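Long-range contacts in GTP-binding protein (Pyrococcus horikoshii, PDB 1WXQ), which is of uncertain cellular role but probably binds GTP through an Obg-type G domain, which is followed in the chain by a TGS domain: residues Y64-A69 against F265-P270; A102-H107 against N214-I219; L317-V322 against V342-K347. All blocks are in the same frame, centred on the assembly; numbering follows the deposited sequence.

Contact 1. Residues Y64-A69 against F265-P270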
loop_
_atom_site.group_PDB
_atom_site.type_symbol
_atom_site.label_atom_id
_atom_site.label_comp_id
_atom_site.label_asym_id
_atom_site.label_seq_id
_atom_site.Cartn_x
_atom_site.Cartn_y
_atom_site.Cartn_z
ATOM N N TYR A 64 12.721 13.736 9.860
ATOM C CA TYR A 64 12.411 15.079 9.374
ATOM C C TYR A 64 13.293 15.371 8.174
ATOM O O TYR A 64 14.393 14.825 8.061
ATOM C CB TYR A 64 12.676 16.136 10.448
ATOM C CG TYR A 64 12.022 17.471 10.151
ATOM C CD1 TYR A 64 12.618 18.669 10.541
ATOM C CD2 TYR A 64 10.788 17.534 9.500
ATOM C CE1 TYR A 64 12.000 19.897 10.288
ATOM C CE2 TYR A 64 10.164 18.751 9.245
ATOM C CZ TYR A 64 10.774 19.928 9.639
ATOM O OH TYR A 64 10.165 21.135 9.379
ATOM N N ARG A 65 12.822 16.242 7.285
ATOM C CA ARG A 65 13.578 16.573 6.081
ATOM C C ARG A 65 12.874 17.693 5.308
ATOM O O ARG A 65 11.803 17.495 4.733
ATOM C CB ARG A 65 13.702 15.312 5.212
ATOM C CG ARG A 65 15.044 15.083 4.532
ATOM C CD ARG A 65 15.243 13.585 4.269
ATOM N NE ARG A 65 16.165 13.309 3.167
ATOM C CZ ARG A 65 16.594 12.095 2.834
ATOM N NH1 ARG A 65 16.189 11.036 3.523
ATOM N NH2 ARG A 65 17.423 11.937 1.806
ATOM N N ASN A 66 13.479 18.876 5.324
ATOM C CA ASN A 66 12.951 20.042 4.624
ATOM C C ASN A 66 11.439 20.225 4.690
ATOM O O ASN A 66 10.769 20.358 3.662
ATOM C CB ASN A 66 13.397 20.004 3.158
ATOM C CG ASN A 66 14.668 20.793 2.914
ATOM O OD1 ASN A 66 15.226 21.398 3.836
ATOM N ND2 ASN A 66 15.141 20.784 1.667
ATOM N N GLY A 67 10.900 20.240 5.901
ATOM C CA GLY A 67 9.467 20.427 6.052
ATOM C C GLY A 67 8.639 19.266 5.542
ATOM O O GLY A 67 7.435 19.407 5.321
ATOM N N LEU A 68 9.278 18.117 5.354
ATOM C CA LEU A 68 8.580 16.935 4.874
ATOM C C LEU A 68 8.783 15.756 5.814
ATOM O O LEU A 68 9.866 15.576 6.381
ATOM C CB LEU A 68 9.065 16.550 3.470
ATOM C CG LEU A 68 8.635 17.419 2.279
ATOM C CD1 LEU A 68 9.325 16.921 1.018
ATOM C CD2 LEU A 68 7.117 17.376 2.114
ATOM N N ALA A 69 7.734 14.955 5.971
ATOM C CA ALA A 69 7.791 13.782 6.829
ATOM C C ALA A 69 8.119 12.524 6.022
ATOM O O ALA A 69 7.425 12.192 5.054
ATOM C CB ALA A 69 6.460 13.605 7.546
ATOM N N PHE A 265 22.695 16.440 -4.424
ATOM C CA PHE A 265 21.534 16.697 -3.571
ATOM C C PHE A 265 20.198 16.282 -4.220
ATOM O O PHE A 265 19.653 16.964 -5.081
ATOM C CB PHE A 265 21.513 18.194 -3.251
ATOM C CG PHE A 265 20.709 18.448 -2.010
ATOM C CD1 PHE A 265 19.380 18.838 -2.123
ATOM C CD2 PHE A 265 21.304 18.339 -0.764
ATOM C CE1 PHE A 265 18.646 19.121 -0.981
ATOM C CE2 PHE A 265 20.561 18.622 0.378
ATOM C CZ PHE A 265 19.232 19.016 0.274
ATOM N N ILE A 266 19.691 15.100 -3.790
ATOM C CA ILE A 266 18.348 14.636 -4.190
ATOM C C ILE A 266 17.444 14.286 -2.985
ATOM O O ILE A 266 17.901 14.182 -1.851
ATOM C CB ILE A 266 18.513 13.420 -5.099
ATOM C CG1 ILE A 266 18.701 12.155 -4.262
ATOM C CG2 ILE A 266 19.771 13.593 -5.970
ATOM C CD1 ILE A 266 19.788 12.324 -3.199
ATOM N N GLU A 267 16.111 14.117 -3.248
ATOM C CA GLU A 267 15.187 14.088 -2.102
ATOM C C GLU A 267 14.364 12.802 -1.822
ATOM O O GLU A 267 14.491 12.201 -0.756
ATOM C CB GLU A 267 14.358 15.384 -1.996
ATOM C CG GLU A 267 15.122 16.474 -1.223
ATOM C CD GLU A 267 14.462 16.747 0.118
ATOM O OE1 GLU A 267 15.115 16.585 1.141
ATOM O OE2 GLU A 267 13.309 17.181 0.127
ATOM N N TYR A 268 13.475 12.350 -2.750
ATOM C CA TYR A 268 13.555 12.740 -4.161
ATOM C C TYR A 268 12.193 13.155 -4.742
ATOM O O TYR A 268 11.174 12.511 -4.526
ATOM C CB TYR A 268 14.118 11.557 -4.951
ATOM C CG TYR A 268 14.554 12.012 -6.299
ATOM C CD1 TYR A 268 15.502 13.025 -6.417
ATOM C CD2 TYR A 268 14.024 11.426 -7.449
ATOM C CE1 TYR A 268 15.925 13.441 -7.670
ATOM C CE2 TYR A 268 14.439 11.849 -8.702
ATOM C CZ TYR A 268 15.382 12.854 -8.815
ATOM O OH TYR A 268 15.811 13.271 -10.060
ATOM N N ILE A 269 12.226 14.263 -5.503
ATOM C CA ILE A 269 11.099 14.604 -6.372
ATOM C C ILE A 269 11.547 15.623 -7.402
ATOM O O ILE A 269 11.984 15.272 -8.492
ATOM C CB ILE A 269 9.996 15.184 -5.507
ATOM C CG1 ILE A 269 9.113 14.195 -4.989
ATOM C CG2 ILE A 269 8.988 15.964 -6.348
ATOM C CD1 ILE A 269 7.997 14.543 -4.063
ATOM N N PRO A 270 11.518 16.938 -7.071
ATOM C CA PRO A 270 11.760 17.992 -8.050
ATOM C C PRO A 270 13.088 17.819 -8.793
ATOM O O PRO A 270 13.219 18.124 -9.975
ATOM C CB PRO A 270 11.749 19.331 -7.323
ATOM C CG PRO A 270 11.157 19.114 -5.933
ATOM C CD PRO A 270 11.282 17.525 -5.754
#

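Contact 2. Residues A102-H107 against N214-I219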
loop_
_atom_site.group_PDB
_atom_site.type_symbol
_atom_site.label_atom_id
_atom_site.label_comp_id
_atom_site.label_asym_id
_atom_site.label_seq_id
_atom_site.Cartn_x
_atom_site.Cartn_y
_atom_site.Cartn_z
ATOM N N ALA A 102 1.169 -9.157 1.992
ATOM C CA ALA A 102 1.194 -7.803 1.473
ATOM C C ALA A 102 -0.128 -7.077 1.669
ATOM O O ALA A 102 -1.185 -7.645 1.465
ATOM C CB ALA A 102 1.551 -7.831 -0.013
ATOM N N SER A 103 -0.060 -5.818 2.075
ATOM C CA SER A 103 -1.267 -5.024 2.224
ATOM C C SER A 103 -1.565 -4.443 0.841
ATOM O O SER A 103 -2.689 -4.051 0.545
ATOM C CB SER A 103 -1.049 -3.872 3.205
ATOM O OG SER A 103 -0.818 -4.360 4.505
ATOM N N ALA A 104 -0.541 -4.353 0.007
ATOM C CA ALA A 104 -0.740 -3.820 -1.329
ATOM C C ALA A 104 0.428 -4.211 -2.178
ATOM O O ALA A 104 1.484 -4.573 -1.667
ATOM C CB ALA A 104 -0.878 -2.298 -1.314
ATOM N N LEU A 105 0.235 -4.138 -3.485
ATOM C CA LEU A 105 1.296 -4.494 -4.392
ATOM C C LEU A 105 1.532 -3.398 -5.417
ATOM O O LEU A 105 0.595 -2.736 -5.863
ATOM C CB LEU A 105 0.926 -5.755 -5.154
ATOM C CG LEU A 105 0.455 -7.003 -4.440
ATOM C CD1 LEU A 105 -0.254 -7.898 -5.463
ATOM C CD2 LEU A 105 1.620 -7.697 -3.801
ATOM N N ILE A 106 2.794 -3.225 -5.786
ATOM C CA ILE A 106 3.157 -2.284 -6.823
ATOM C C ILE A 106 3.552 -3.174 -8.004
ATOM O O ILE A 106 4.612 -3.805 -7.995
ATOM C CB ILE A 106 4.362 -1.438 -6.425
ATOM C CG1 ILE A 106 3.985 -0.515 -5.272
ATOM C CG2 ILE A 106 4.851 -0.623 -7.630
ATOM C CD1 ILE A 106 5.164 0.290 -4.761
ATOM N N HIS A 107 2.689 -3.257 -9.009
ATOM C CA HIS A 107 3.016 -4.090 -10.156
ATOM C C HIS A 107 3.742 -3.309 -11.259
ATOM O O HIS A 107 3.133 -2.518 -11.984
ATOM C CB HIS A 107 1.756 -4.745 -10.727
ATOM C CG HIS A 107 2.048 -5.745 -11.808
ATOM N ND1 HIS A 107 3.329 -6.054 -12.192
ATOM C CD2 HIS A 107 1.222 -6.497 -12.560
ATOM C CE1 HIS A 107 3.289 -6.968 -13.150
ATOM N NE2 HIS A 107 2.032 -7.254 -13.392
ATOM N N ASN A 214 -7.880 -7.125 -0.449
ATOM C CA ASN A 214 -6.716 -7.657 0.291
ATOM C C ASN A 214 -5.392 -7.570 -0.466
ATOM O O ASN A 214 -4.319 -7.552 0.132
ATOM C CB ASN A 214 -7.002 -9.121 0.682
ATOM C CG ASN A 214 -5.842 -9.796 1.420
ATOM O OD1 ASN A 214 -4.938 -10.353 0.802
ATOM N ND2 ASN A 214 -5.879 -9.757 2.753
ATOM N N LYS A 215 -5.461 -7.528 -1.785
ATOM C CA LYS A 215 -4.255 -7.427 -2.583
ATOM C C LYS A 215 -4.415 -6.321 -3.613
ATOM O O LYS A 215 -4.216 -6.520 -4.797
ATOM C CB LYS A 215 -3.962 -8.770 -3.243
ATOM C CG LYS A 215 -3.520 -9.831 -2.232
ATOM C CD LYS A 215 -2.207 -9.428 -1.555
ATOM C CE LYS A 215 -1.769 -10.391 -0.457
ATOM N NZ LYS A 215 -2.435 -10.141 0.852
ATOM N N PRO A 216 -4.789 -5.123 -3.157
ATOM C CA PRO A 216 -4.968 -3.998 -4.070
ATOM C C PRO A 216 -3.604 -3.613 -4.592
ATOM O O PRO A 216 -2.591 -3.768 -3.902
ATOM C CB PRO A 216 -5.553 -2.922 -3.165
ATOM C CG PRO A 216 -4.835 -3.173 -1.885
ATOM C CD PRO A 216 -4.891 -4.680 -1.757
HETATM N N MSE A 217 -3.551 -3.110 -5.811
HETATM C CA MSE A 217 -2.254 -2.742 -6.337
HETATM C C MSE A 217 -2.186 -1.477 -7.145
HETATM O O MSE A 217 -3.198 -0.930 -7.574
HETATM C CB MSE A 217 -1.663 -3.898 -7.145
HETATM C CG MSE A 217 -2.622 -4.688 -8.027
HETATM SE SE MSE A 217 -1.653 -6.193 -8.827
HETATM C CE MSE A 217 -2.930 -7.594 -8.448
ATOM N N VAL A 218 -0.966 -0.983 -7.284
ATOM C CA VAL A 218 -0.719 0.194 -8.079
ATOM C C VAL A 218 0.235 -0.287 -9.156
ATOM O O VAL A 218 1.154 -1.066 -8.894
ATOM C CB VAL A 218 -0.080 1.331 -7.273
ATOM C CG1 VAL A 218 0.388 2.442 -8.222
ATOM C CG2 VAL A 218 -1.090 1.891 -6.291
ATOM N N ILE A 219 -0.002 0.176 -10.373
ATOM C CA ILE A 219 0.812 -0.223 -11.490
ATOM C C ILE A 219 1.882 0.811 -11.848
ATOM O O ILE A 219 1.588 1.977 -12.097
ATOM C CB ILE A 219 -0.097 -0.505 -12.696
ATOM C CG1 ILE A 219 -1.203 -1.460 -12.252
ATOM C CG2 ILE A 219 0.720 -1.097 -13.851
ATOM C CD1 ILE A 219 -2.232 -1.750 -13.305
#

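Contact 3. Residues L317-V322 against V342-K347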
loop_
_atom_site.group_PDB
_atom_site.type_symbol
_atom_site.label_atom_id
_atom_site.label_comp_id
_atom_site.label_asym_id
_atom_site.label_seq_id
_atom_site.Cartn_x
_atom_site.Cartn_y
_atom_site.Cartn_z
ATOM N N LEU A 317 -4.448 2.231 0.286
ATOM C CA LEU A 317 -4.718 1.858 1.663
ATOM C C LEU A 317 -5.372 2.971 2.463
ATOM O O LEU A 317 -5.862 2.736 3.561
ATOM C CB LEU A 317 -3.410 1.393 2.324
ATOM C CG LEU A 317 -2.710 0.314 1.477
ATOM C CD1 LEU A 317 -1.415 -0.107 2.111
ATOM C CD2 LEU A 317 -3.633 -0.876 1.307
ATOM N N LYS A 318 -5.384 4.178 1.908
ATOM C CA LYS A 318 -5.989 5.332 2.557
ATOM C C LYS A 318 -5.472 5.600 3.970
ATOM O O LYS A 318 -6.245 5.847 4.900
ATOM C CB LYS A 318 -7.511 5.171 2.591
ATOM C CG LYS A 318 -8.157 5.052 1.217
ATOM C CD LYS A 318 -9.548 5.678 1.201
ATOM C CE LYS A 318 -10.492 5.027 2.220
ATOM N NZ LYS A 318 -11.779 5.770 2.358
ATOM N N LEU A 319 -4.157 5.542 4.137
ATOM C CA LEU A 319 -3.556 5.809 5.431
ATOM C C LEU A 319 -3.351 7.319 5.551
ATOM O O LEU A 319 -3.214 8.017 4.547
ATOM C CB LEU A 319 -2.225 5.073 5.548
ATOM C CG LEU A 319 -2.340 3.552 5.372
ATOM C CD1 LEU A 319 -0.965 2.936 5.211
ATOM C CD2 LEU A 319 -3.058 2.944 6.570
ATOM N N ILE A 320 -3.380 7.828 6.777
ATOM C CA ILE A 320 -3.169 9.252 7.022
ATOM C C ILE A 320 -2.190 9.350 8.175
ATOM O O ILE A 320 -2.240 8.544 9.097
ATOM C CB ILE A 320 -4.471 9.960 7.437
ATOM C CG1 ILE A 320 -5.082 9.257 8.653
ATOM C CG2 ILE A 320 -5.443 10.006 6.265
ATOM C CD1 ILE A 320 -6.219 10.054 9.298
ATOM N N PRO A 321 -1.274 10.325 8.135
ATOM C CA PRO A 321 -0.295 10.478 9.224
ATOM C C PRO A 321 -0.963 11.109 10.466
ATOM O O PRO A 321 -1.815 11.983 10.343
ATOM C CB PRO A 321 0.778 11.399 8.620
ATOM C CG PRO A 321 0.466 11.445 7.132
ATOM C CD PRO A 321 -1.035 11.320 7.078
ATOM N N VAL A 322 -0.572 10.659 11.654
ATOM C CA VAL A 322 -1.137 11.165 12.902
ATOM C C VAL A 322 -0.065 11.134 13.995
ATOM O O VAL A 322 0.661 10.154 14.131
ATOM C CB VAL A 322 -2.356 10.303 13.323
ATOM C CG1 VAL A 322 -2.801 10.652 14.736
ATOM C CG2 VAL A 322 -3.495 10.518 12.342
ATOM N N VAL A 342 5.057 9.134 14.744
ATOM C CA VAL A 342 4.028 9.304 13.734
ATOM C C VAL A 342 3.450 7.943 13.410
ATOM O O VAL A 342 4.186 6.966 13.270
ATOM C CB VAL A 342 4.598 9.889 12.422
ATOM C CG1 VAL A 342 5.730 9.006 11.910
ATOM C CG2 VAL A 342 3.500 9.980 11.376
ATOM N N PHE A 343 2.135 7.878 13.276
ATOM C CA PHE A 343 1.500 6.615 12.937
ATOM C C PHE A 343 0.598 6.717 11.713
ATOM O O PHE A 343 -0.114 7.706 11.510
ATOM C CB PHE A 343 0.718 6.081 14.142
ATOM C CG PHE A 343 1.603 5.622 15.272
ATOM C CD1 PHE A 343 2.284 4.412 15.193
ATOM C CD2 PHE A 343 1.799 6.424 16.393
ATOM C CE1 PHE A 343 3.152 4.006 16.217
ATOM C CE2 PHE A 343 2.666 6.029 17.422
ATOM C CZ PHE A 343 3.341 4.820 17.332
ATOM N N LEU A 344 0.678 5.696 10.872
ATOM C CA LEU A 344 -0.145 5.612 9.684
ATOM C C LEU A 344 -1.461 4.997 10.177
ATOM O O LEU A 344 -1.511 3.821 10.543
ATOM C CB LEU A 344 0.525 4.692 8.655
ATOM C CG LEU A 344 1.735 5.120 7.800
ATOM C CD1 LEU A 344 2.057 4.121 6.682
ATOM C CD2 LEU A 344 1.434 6.497 7.224
HETATM N N MSE A 345 -2.511 5.807 10.223
HETATM C CA MSE A 345 -3.824 5.349 10.656
HETATM C C MSE A 345 -4.744 5.199 9.444
HETATM O O MSE A 345 -4.643 5.955 8.482
HETATM C CB MSE A 345 -4.453 6.363 11.612
HETATM C CG MSE A 345 -3.575 6.739 12.791
HETATM SE SE MSE A 345 -2.944 5.166 13.688
HETATM C CE MSE A 345 -4.632 4.599 14.467
ATOM N N LYS A 346 -5.647 4.230 9.503
ATOM C CA LYS A 346 -6.590 4.048 8.435
ATOM C C LYS A 346 -7.664 5.099 8.569
ATOM O O LYS A 346 -8.093 5.450 9.659
ATOM C CB LYS A 346 -7.200 2.654 8.574
ATOM C CG LYS A 346 -8.350 2.424 7.592
ATOM C CD LYS A 346 -7.857 1.936 6.228
ATOM C CE LYS A 346 -8.999 1.757 5.224
ATOM N NZ LYS A 346 -8.486 1.151 3.997
ATOM N N LYS A 347 -8.105 5.700 7.466
ATOM C CA LYS A 347 -9.126 6.747 7.577
ATOM C C LYS A 347 -10.344 6.098 8.231
ATOM O O LYS A 347 -10.718 4.968 7.890
ATOM C CB LYS A 347 -9.487 7.342 6.200
ATOM C CG LYS A 347 -8.366 8.184 5.566
ATOM C CD LYS A 347 -8.804 8.869 4.266
ATOM C CE LYS A 347 -7.823 9.980 3.803
ATOM N NZ LYS A 347 -6.429 9.540 3.397
#

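Contact 1. Residues Y64-A69 against F265-P270
Arg65, Asn66 and Leu68, at the tip of a beta-hairpin in the G-domain sheet, meet Glu267 from the loop that follows helix 251-258. The chain reverses in a type I' turn from Arg65 to Leu68, closed by Leu68 N to Arg65 O at 2.7 Å, so three side chains of the tip face the same carboxylate. Glu267 is bent at chi2 (-111°), which swings CD toward the hairpin. Its OE1 meets the extended Arg65 chain at CG (3.7 Å) and, in a long salt bridge, at NE (4.0 Å). The two side chains run alongside one another in opposing senses with guanidinium and carboxylate planes 71° apart, so they do not form a coplanar, two-pronged pair. Over one guanidinium face, offset toward its rim, lies the backbone O of Glu267, 3.9 Å from Arg65 NH2. OE2 touches carbon alone in this contact, Asn66 CB and Leu68 CD1, each at 4.1 Å. The closer charge partner of Arg65 is Glu63, which takes NH1. An alanine in place of Arg65 would probably cost Glu267 and Glu63 the positive charge they share and open a gap beside Glu267 OE1. With 230 Å² buried and no hydrogen bond across it, this surface contact rests on a long-range electrostatic attraction and van der Waals touches of carbon on carboxylate oxygen, in a loop whose next residues, 271-287, are not modelled.

Contact 2. Residues A102-H107 against N214-I219
Leu105 N donates to Pro216 O at 2.9 Å and His107 N to Val218 O at 2.7 Å, which fixes strands 104-107 and 217-219 in parallel register, their axes 14° apart. A third bond, Val218 N to Leu105 O, fits the same ladder, but that oxygen is less surely placed. On one face Leu105 and the selenomethionine Met217 run next to each other in the same direction, CB to CB 3.8 Å; SE of Met217 then reaches CB of His107 at 4.2 Å. On the other face Ala104 CB meets Pro216 CG at 4.1 Å. Where the strands begin, Lys215, bent at chi2 (-63°) and chi4 (-83°), brings NZ to Ala102 O at 2.9 Å, in the carbonyl plane. Asn214 O and OD1 and the carbonyls of Arg100 and Ile175 also receive this ammonium; five oxygens surround a group with three N-H bonds, so not all are likely to be full hydrogen bonds at once. Farther out, Ile138 of helix 127-147 covers Leu105 and Met217, while Val312 of helix 305-316 covers Ala104 and Val218. With strand 2-7 also parallel to 104-110, this is consistent with the parallel core of a P-loop GTPase alpha/beta fold.

Contact 3. Residues L317-V322 against V342-K347
Met345, a selenomethionine, and Val322 meet because chi1 of Met345 (-53°) sets CG anti to the carbonyl carbon and 3.8 Å from Val322 CB, the side chains crossing at about a right angle. In Lys346 a bend at chi2 (86°) turns CD to within 3.4 Å of Leu317 O; NZ then donates to that oxygen at 3.1 Å from above the carbonyl plane. Lys347 runs its CG past Ile320 CG2 at 3.5 Å. The backbones form an antiparallel ladder: Ile320 N to Met345 O (2.8 Å) and Met345 N to Ile320 O (3.0 Å) make one hydrogen-bonded pair, Val322 with Phe343 the next, in which Phe343 N to Val322 O is nearly straight (165°) and the return bond weak. On the face away from Val322 and Met345, Leu319 CD1 touches Leu344 CD1 at 3.6 Å. Since Leu317 directly follows helix 305-316, the Lys346 ammonium would probably be favoured by the negative end of that helix. The strands are neighbours in a four-stranded sheet of order 2-1-4-3, consistent with the ubiquitin-like fold of a TGS domain. Helix 351-358 covers Val322 and Met345; on the opposite face, helix 305-316 and Ile71 of strand 68-77 pack against Pro321 and Leu344.

Contacts 1 and 2 belong to the same G-domain sheet, with centres 25 Å apart and strand 2-7 between strands 68-77 and 104-110. Contact 2 lies in its core, where the side chain of His107 touches residues of a probable P-loop; contact 1 is at the tip of a hairpin. Contact 3 opens the TGS-like sheet, and its centre is 17 Å from that of contact 2. These two touch directly: Leu317 CD2 comes 3.4 Å from Ser103 O and also packs on Ala104 and Pro216. Contacts 1 and 3 do not touch, their nearest atoms being about 6 Å apart, but strand 68-77 starts in contact 1 and reaches contact 3 through Ile71.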